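Local atomic coordinates of inositol dehydrogenase (PDB entry 4MKX), a protein that probably oxidises scyllo-inositol with NAD as cofactor, as an oxidoreductase of the Gfo/Idh/MocA family. Residues Ile162-Ser167 with Thr245-Leu249; Glu231-Ala237 with Leu249-Asn254; Val277-Asn281 with Arg293-Gln297. All coordinates share one frame. Residue numbers count along the deposited sequence, not the author numbering.

How the contacts relate
Contacts 1 and 2 are buried strand pairings within one mixed sheet, whereas contact 3 is a partly buried meeting of two loops. Strand 246-252 serves both sheet contacts: contact 1 uses its first half, parallel to strand 162-172, and contact 2 its second half, antiparallel to strand 234-241. They share Leu249, their centres lie about 17 Å apart, and a probable hydrogen bond from Val250 N to Ser167 O (3.0 Å) joins them. Their cohesion is mainly backbone ladder and apolar side chains. Contact 3, its centre about 24 and 21 Å from theirs, keeps only a single backbone bridge and adds a salt bridge, an arginine-to-carbonyl bond and bridging waters. All three reach other subunits.

Contact 1 (Ile162-Ser167 with Thr245-Leu249); sequences ITLIRS and TMAIL
Strands 162-167 and 246-249 run parallel, the one parallel pairing in an otherwise antiparallel run of neighbours in this sheet. Their short axes approach to 4.6 Å and differ by 11° in direction. The register sets Leu164 beside Met246, Ile165 beside Ala247, Arg166 beside Ile248 (CA to CA 4.5 Å) and Ser167 beside Leu249. Four hydrogen bonds follow the parallel pattern, in which one residue bonds to two that flank its partner: Met246 N to Thr163 O (3.1 Å), Ile165 N to Met246 O (3.0 Å), Ile248 N to Ile165 O (2.8 Å) and Ser167 N to Ile248 O (2.9 Å). Backbones are extended except at Thr163, whose psi of -32° belongs to a classic beta bulge: Thr163 and Leu164 both face Ile266 on strand 260-267. This is the central part of the C-terminal domain sheet of the Gfo/Idh/MocA fold. One face carries Leu164, Arg166, Met246 (m, t, m) and Ile248 (m, t) and turns to the second subunit, where Ile248 meets its own copy. On it Leu164 (chi1 t, chi2 149°) places CD1 4.2 Å from Ile248 CD1 and 4.2 Å from Met246 CB, while Arg166 (t, t, p) extends away to salt bridges with Glu262 and Glu264. On the opposite face, Ile165 and Leu249 (both chi1 m, chi2 t) pack on helix 197-207, and Ser167 OG bonds to Asp199.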
# COMPACT_ATOMS: atom_id res chain seq x y z
N ILE A 162 -19.25 -1.82 -17.26
CA ILE A 162 -18.50 -2.88 -16.62
C ILE A 162 -18.23 -4.03 -17.58
O ILE A 162 -19.13 -4.52 -18.24
CB ILE A 162 -19.27 -3.40 -15.40
CG1 ILE A 162 -19.37 -2.28 -14.36
CG2 ILE A 162 -18.61 -4.66 -14.84
CD1 ILE A 162 -20.26 -2.60 -13.17
N THR A 163 -16.97 -4.44 -17.69
CA THR A 163 -16.63 -5.54 -18.59
C THR A 163 -16.36 -6.83 -17.82
O THR A 163 -16.61 -7.91 -18.31
CB THR A 163 -15.40 -5.21 -19.41
OG1 THR A 163 -14.27 -5.20 -18.54
CG2 THR A 163 -15.52 -3.85 -20.06
N LEU A 164 -15.83 -6.72 -16.61
CA LEU A 164 -15.49 -7.92 -15.85
C LEU A 164 -15.61 -7.64 -14.35
O LEU A 164 -15.19 -6.59 -13.88
CB LEU A 164 -14.06 -8.38 -16.17
CG LEU A 164 -13.58 -9.70 -15.55
CD1 LEU A 164 -12.60 -10.35 -16.50
CD2 LEU A 164 -12.90 -9.47 -14.21
N ILE A 165 -16.17 -8.60 -13.62
CA ILE A 165 -16.14 -8.51 -12.18
C ILE A 165 -15.49 -9.78 -11.63
O ILE A 165 -15.82 -10.88 -12.04
CB ILE A 165 -17.55 -8.35 -11.59
CG1 ILE A 165 -18.11 -7.00 -11.99
CG2 ILE A 165 -17.48 -8.41 -10.06
CD1 ILE A 165 -19.49 -6.72 -11.40
N ARG A 166 -14.53 -9.60 -10.72
CA ARG A 166 -13.90 -10.74 -10.05
C ARG A 166 -14.23 -10.59 -8.58
O ARG A 166 -14.03 -9.53 -8.00
CB ARG A 166 -12.37 -10.70 -10.23
CG ARG A 166 -11.66 -11.77 -9.41
CD ARG A 166 -10.12 -11.77 -9.60
NE ARG A 166 -9.49 -10.50 -9.24
CZ ARG A 166 -9.12 -10.18 -8.01
NH1 ARG A 166 -9.33 -11.02 -7.01
NH2 ARG A 166 -8.56 -9.00 -7.77
N SER A 167 -14.78 -11.64 -7.98
CA SER A 167 -15.07 -11.57 -6.55
C SER A 167 -14.58 -12.82 -5.83
O SER A 167 -14.77 -13.95 -6.30
CB SER A 167 -16.57 -11.33 -6.33
OG SER A 167 -16.78 -10.69 -5.08
N THR A 245 -20.98 -9.98 -20.52
CA THR A 245 -20.15 -9.49 -19.41
C THR A 245 -19.51 -10.69 -18.76
O THR A 245 -20.11 -11.76 -18.69
CB THR A 245 -20.99 -8.78 -18.33
OG1 THR A 245 -21.54 -7.58 -18.88
CG2 THR A 245 -20.13 -8.41 -17.11
N MET A 246 -18.30 -10.50 -18.25
CA MET A 246 -17.59 -11.63 -17.69
C MET A 246 -17.54 -11.51 -16.19
O MET A 246 -17.46 -10.41 -15.66
CB MET A 246 -16.19 -11.67 -18.27
CG MET A 246 -16.20 -11.80 -19.77
SD MET A 246 -14.57 -11.67 -20.50
CE MET A 246 -14.26 -9.93 -20.39
N ALA A 247 -17.59 -12.64 -15.51
CA ALA A 247 -17.39 -12.64 -14.06
C ALA A 247 -16.56 -13.84 -13.65
O ALA A 247 -16.64 -14.90 -14.24
CB ALA A 247 -18.72 -12.62 -13.31
N ILE A 248 -15.74 -13.63 -12.63
CA ILE A 248 -14.88 -14.67 -12.10
C ILE A 248 -15.16 -14.77 -10.62
O ILE A 248 -15.21 -13.75 -9.92
CB ILE A 248 -13.40 -14.28 -12.29
CG1 ILE A 248 -13.07 -14.21 -13.77
CG2 ILE A 248 -12.49 -15.28 -11.59
CD1 ILE A 248 -11.70 -13.68 -14.06
N LEU A 249 -15.37 -15.99 -10.12
CA LEU A 249 -15.56 -16.18 -8.68
C LEU A 249 -14.49 -17.11 -8.13
O LEU A 249 -14.09 -18.05 -8.79
CB LEU A 249 -16.92 -16.82 -8.39
CG LEU A 249 -18.16 -16.03 -8.74
CD1 LEU A 249 -19.39 -16.80 -8.27
CD2 LEU A 249 -18.10 -14.66 -8.10

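Contact 2 (Glu231-Ala237 with Leu249-Asn254); sequences ELETGAA and LVAGRN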
# COMPACT_ATOMS: atom_id res chain seq x y z
N GLU A 231 -17.80 -32.09 -0.50
CA GLU A 231 -17.55 -30.69 -0.20
C GLU A 231 -16.30 -30.20 -0.92
O GLU A 231 -15.57 -31.00 -1.49
CB GLU A 231 -17.43 -30.45 1.31
CG GLU A 231 -18.72 -29.99 1.97
CD GLU A 231 -19.20 -28.62 1.47
OE1 GLU A 231 -18.48 -27.95 0.70
OE2 GLU A 231 -20.31 -28.22 1.87
N LEU A 232 -16.09 -28.89 -0.91
CA LEU A 232 -14.93 -28.31 -1.59
C LEU A 232 -14.24 -27.36 -0.65
O LEU A 232 -14.90 -26.61 0.08
CB LEU A 232 -15.36 -27.52 -2.83
CG LEU A 232 -15.62 -28.29 -4.12
CD1 LEU A 232 -16.20 -27.36 -5.18
CD2 LEU A 232 -14.33 -28.94 -4.60
N GLU A 233 -12.91 -27.36 -0.68
CA GLU A 233 -12.15 -26.39 0.10
C GLU A 233 -11.84 -25.13 -0.71
O GLU A 233 -11.78 -24.04 -0.15
CB GLU A 233 -10.87 -27.01 0.63
CG GLU A 233 -9.84 -27.27 -0.43
CD GLU A 233 -8.54 -27.75 0.14
OE1 GLU A 233 -8.57 -28.51 1.14
OE2 GLU A 233 -7.48 -27.39 -0.43
N THR A 234 -11.62 -25.28 -2.02
CA THR A 234 -11.44 -24.12 -2.90
C THR A 234 -12.12 -24.41 -4.22
O THR A 234 -12.03 -25.52 -4.74
CB THR A 234 -9.96 -23.82 -3.20
OG1 THR A 234 -9.19 -23.91 -1.99
CG2 THR A 234 -9.80 -22.42 -3.79
N GLY A 235 -12.80 -23.41 -4.76
CA GLY A 235 -13.43 -23.56 -6.06
C GLY A 235 -13.31 -22.27 -6.83
O GLY A 235 -13.16 -21.19 -6.25
N ALA A 236 -13.37 -22.38 -8.14
CA ALA A 236 -13.32 -21.22 -8.98
C ALA A 236 -14.37 -21.37 -10.07
O ALA A 236 -14.72 -22.48 -10.47
CB ALA A 236 -11.93 -21.08 -9.60
N ALA A 237 -14.86 -20.24 -10.56
CA ALA A 237 -15.88 -20.26 -11.58
C ALA A 237 -15.70 -19.13 -12.57
O ALA A 237 -15.25 -18.03 -12.22
CB ALA A 237 -17.26 -20.18 -10.93
N LEU A 249 -15.37 -15.99 -10.12
CA LEU A 249 -15.56 -16.18 -8.68
C LEU A 249 -14.49 -17.11 -8.13
O LEU A 249 -14.09 -18.05 -8.79
CB LEU A 249 -16.92 -16.82 -8.39
CG LEU A 249 -18.16 -16.03 -8.74
CD1 LEU A 249 -19.39 -16.80 -8.27
CD2 LEU A 249 -18.10 -14.66 -8.10
N VAL A 250 -14.04 -16.84 -6.92
CA VAL A 250 -13.27 -17.83 -6.18
C VAL A 250 -13.88 -17.92 -4.80
O VAL A 250 -14.21 -16.91 -4.19
CB VAL A 250 -11.77 -17.48 -6.08
CG1 VAL A 250 -11.08 -18.43 -5.10
CG2 VAL A 250 -11.10 -17.58 -7.43
N ALA A 251 -14.10 -19.14 -4.32
CA ALA A 251 -14.65 -19.37 -2.99
C ALA A 251 -13.74 -20.36 -2.31
O ALA A 251 -13.19 -21.26 -2.94
CB ALA A 251 -16.05 -19.93 -3.08
N GLY A 252 -13.56 -20.21 -1.01
CA GLY A 252 -12.68 -21.11 -0.33
C GLY A 252 -12.91 -21.08 1.16
O GLY A 252 -13.61 -20.22 1.68
N ARG A 253 -12.30 -22.05 1.83
CA ARG A 253 -12.44 -22.16 3.27
C ARG A 253 -11.09 -22.19 3.95
O ARG A 253 -11.00 -22.44 5.15
CB ARG A 253 -13.22 -23.42 3.60
CG ARG A 253 -14.52 -23.55 2.83
CD ARG A 253 -15.28 -24.79 3.26
NE ARG A 253 -16.60 -24.87 2.65
CZ ARG A 253 -17.67 -24.20 3.09
NH1 ARG A 253 -17.57 -23.39 4.14
NH2 ARG A 253 -18.84 -24.35 2.48
N ASN A 254 -10.03 -21.92 3.19
CA ASN A 254 -8.68 -22.11 3.72
C ASN A 254 -7.70 -20.95 3.47
O ASN A 254 -6.59 -21.16 2.99
CB ASN A 254 -8.09 -23.41 3.15
CG ASN A 254 -6.90 -23.92 3.95
OD1 ASN A 254 -6.85 -23.75 5.17
ND2 ASN A 254 -5.94 -24.53 3.26
O HOH W 1 -9.44 -21.90 0.15
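Leu249 carries on the ladder as a hydrogen-bonded antiparallel pair with Ala237: Leu249 N reaches Ala237 O at 2.9 Å and Ala237 N reaches Leu249 O at 2.9 Å. Their CB atoms lie 4.2 Å apart, and both side chains pack on Leu341 of helix 328-347. Val250 forms a non-hydrogen-bonded pair with Ala236 (CA to CA 4.4 Å); its CG2 sits 4.2 Å from Ala236 CB, on the face covered by Met246 and Ile248 of the second subunit. Ala251 restores the bonding with Gly235, through Gly235 N to Ala251 O (2.8 Å) and Ala251 N to Gly235 O (3.0 Å). These are the ends, far from its turn, of the beta hairpin formed by strands 234-241 and 246-252, whose short axes lie 168° apart and approach to 4.7 Å. Gly252 comes opposite Thr234, and its CA lies 3.1 Å from Glu233 O. At Arg253 the chain turns a corner (psi 10°), yet Arg253 N still bonds to Glu233 O at 2.9 Å; its guanidinium makes a salt bridge with Asp194. Asn254 N donates to a water (3.1 Å) that in turn donates to Thr234 OG1 (2.9 Å), so the water spans the gap past the corner.

Contact 3 (Val277-Asn281 with Arg293-Gln297); sequences VPEKN and RPTSQ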
# COMPACT_ATOMS: atom_id res chain seq x y z
N VAL A 277 -6.65 -6.07 -0.32
CA VAL A 277 -6.24 -6.89 0.82
C VAL A 277 -7.11 -6.51 2.01
O VAL A 277 -7.57 -5.37 2.12
CB VAL A 277 -4.75 -6.72 1.14
CG1 VAL A 277 -3.88 -7.28 -0.00
CG2 VAL A 277 -4.44 -5.25 1.39
N PRO A 278 -7.38 -7.47 2.90
CA PRO A 278 -8.36 -7.17 3.96
C PRO A 278 -7.73 -6.44 5.14
O PRO A 278 -7.52 -7.04 6.19
CB PRO A 278 -8.83 -8.56 4.40
CG PRO A 278 -7.70 -9.50 4.04
CD PRO A 278 -7.02 -8.90 2.83
N GLU A 279 -7.47 -5.15 4.98
CA GLU A 279 -6.82 -4.37 6.03
C GLU A 279 -7.67 -4.32 7.30
O GLU A 279 -8.86 -4.00 7.26
CB GLU A 279 -6.58 -2.95 5.54
CG GLU A 279 -5.85 -2.87 4.23
CD GLU A 279 -5.94 -1.50 3.58
OE1 GLU A 279 -6.58 -0.60 4.17
OE2 GLU A 279 -5.38 -1.33 2.49
N LYS A 280 -7.04 -4.62 8.45
CA LYS A 280 -7.74 -4.60 9.74
C LYS A 280 -8.09 -3.19 10.22
O LYS A 280 -9.17 -2.95 10.76
CB LYS A 280 -6.84 -5.25 10.81
CG LYS A 280 -7.53 -5.45 12.17
CD LYS A 280 -6.59 -6.14 13.15
CE LYS A 280 -7.27 -6.37 14.48
NZ LYS A 280 -8.41 -7.31 14.29
N ASN A 281 -7.15 -2.27 10.02
CA ASN A 281 -7.23 -0.94 10.60
C ASN A 281 -6.19 -0.05 9.91
O ASN A 281 -5.74 -0.40 8.83
CB ASN A 281 -7.01 -0.98 12.11
CG ASN A 281 -5.71 -1.68 12.49
OD1 ASN A 281 -4.73 -1.66 11.76
ND2 ASN A 281 -5.72 -2.33 13.66
N ARG A 293 0.84 -5.33 7.31
CA ARG A 293 -0.51 -4.82 7.58
C ARG A 293 -1.34 -5.93 8.19
O ARG A 293 -1.57 -6.97 7.57
CB ARG A 293 -1.21 -4.34 6.30
CG ARG A 293 -0.82 -2.94 5.81
CD ARG A 293 -1.10 -1.85 6.86
NE ARG A 293 -2.50 -1.39 7.00
CZ ARG A 293 -3.06 -0.44 6.26
NH1 ARG A 293 -2.38 0.13 5.27
NH2 ARG A 293 -4.31 -0.06 6.48
N PRO A 294 -1.79 -5.75 9.44
CA PRO A 294 -2.67 -6.77 10.03
C PRO A 294 -3.99 -6.85 9.27
O PRO A 294 -4.41 -5.86 8.67
CB PRO A 294 -2.91 -6.25 11.45
CG PRO A 294 -2.41 -4.82 11.47
CD PRO A 294 -1.37 -4.72 10.40
N THR A 295 -4.64 -8.01 9.31
CA THR A 295 -5.84 -8.24 8.52
C THR A 295 -7.05 -8.50 9.39
O THR A 295 -6.92 -8.91 10.54
CB THR A 295 -5.66 -9.49 7.64
OG1 THR A 295 -5.31 -10.59 8.49
CG2 THR A 295 -4.55 -9.28 6.62
N SER A 296 -8.24 -8.27 8.83
CA SER A 296 -9.45 -8.70 9.52
C SER A 296 -9.53 -10.22 9.46
O SER A 296 -9.10 -10.85 8.49
CB SER A 296 -10.70 -8.01 8.97
OG SER A 296 -10.64 -7.86 7.57
N GLN A 297 -10.08 -10.81 10.52
CA GLN A 297 -9.94 -12.25 10.73
C GLN A 297 -11.19 -13.05 10.46
O GLN A 297 -11.11 -14.25 10.22
CB GLN A 297 -9.48 -12.51 12.17
CG GLN A 297 -8.07 -12.06 12.44
CD GLN A 297 -7.07 -12.84 11.61
OE1 GLN A 297 -6.95 -14.06 11.75
NE2 GLN A 297 -6.37 -12.15 10.72
O HOH W 2 -11.03 -5.22 6.92
O HOH W 3 -4.18 -3.03 9.02
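Two irregular segments, 277-281 and 293-297, meet by backbone bonding, charge and water, one leading into strand 283-287, the other starting at the last residue of its partner strand 290-293. Their end-to-end directions differ by 104°, so the chains cross, and a single bridge, Glu279 with Thr295 (CA to CA 4.7 Å), joins them. Two hydrogen bonds make it: Ser296 N to Pro278 O at 3.0 Å and Lys280 N to Pro294 O at 2.9 Å. Pro278 centres an inverse gamma turn, closed by Glu279 N on Val277 O at 2.9 Å. At the other end of the loop, Arg293 NH2 donates to Asn281 O (2.8 Å) near the guanidinium plane, while the Glu279 carboxylate lies over one guanidinium face, OE1 3.3 Å from Arg293 NH2, a salt bridge of charge with no N-H pointing at the oxygen. A water accepts from Asn281 N (3.2 Å) and Arg293 NE (3.1 Å) and donates to Pro294 O (2.9 Å); another links Glu279 O (2.5 Å) with Ser296 OG (2.7 Å). The stretched Lys280 brings CD to 4.1 Å from Pro294 CB and pairs with Glu301. Glu279 also bridges to Arg293 of the fourth subunit and Arg293 to Glu279 of that subunit; the crossed loops thus sit where the antiparallel sheet runs on through Arg293 into the third subunit and a reciprocal Glu-Arg pair ties in the fourth.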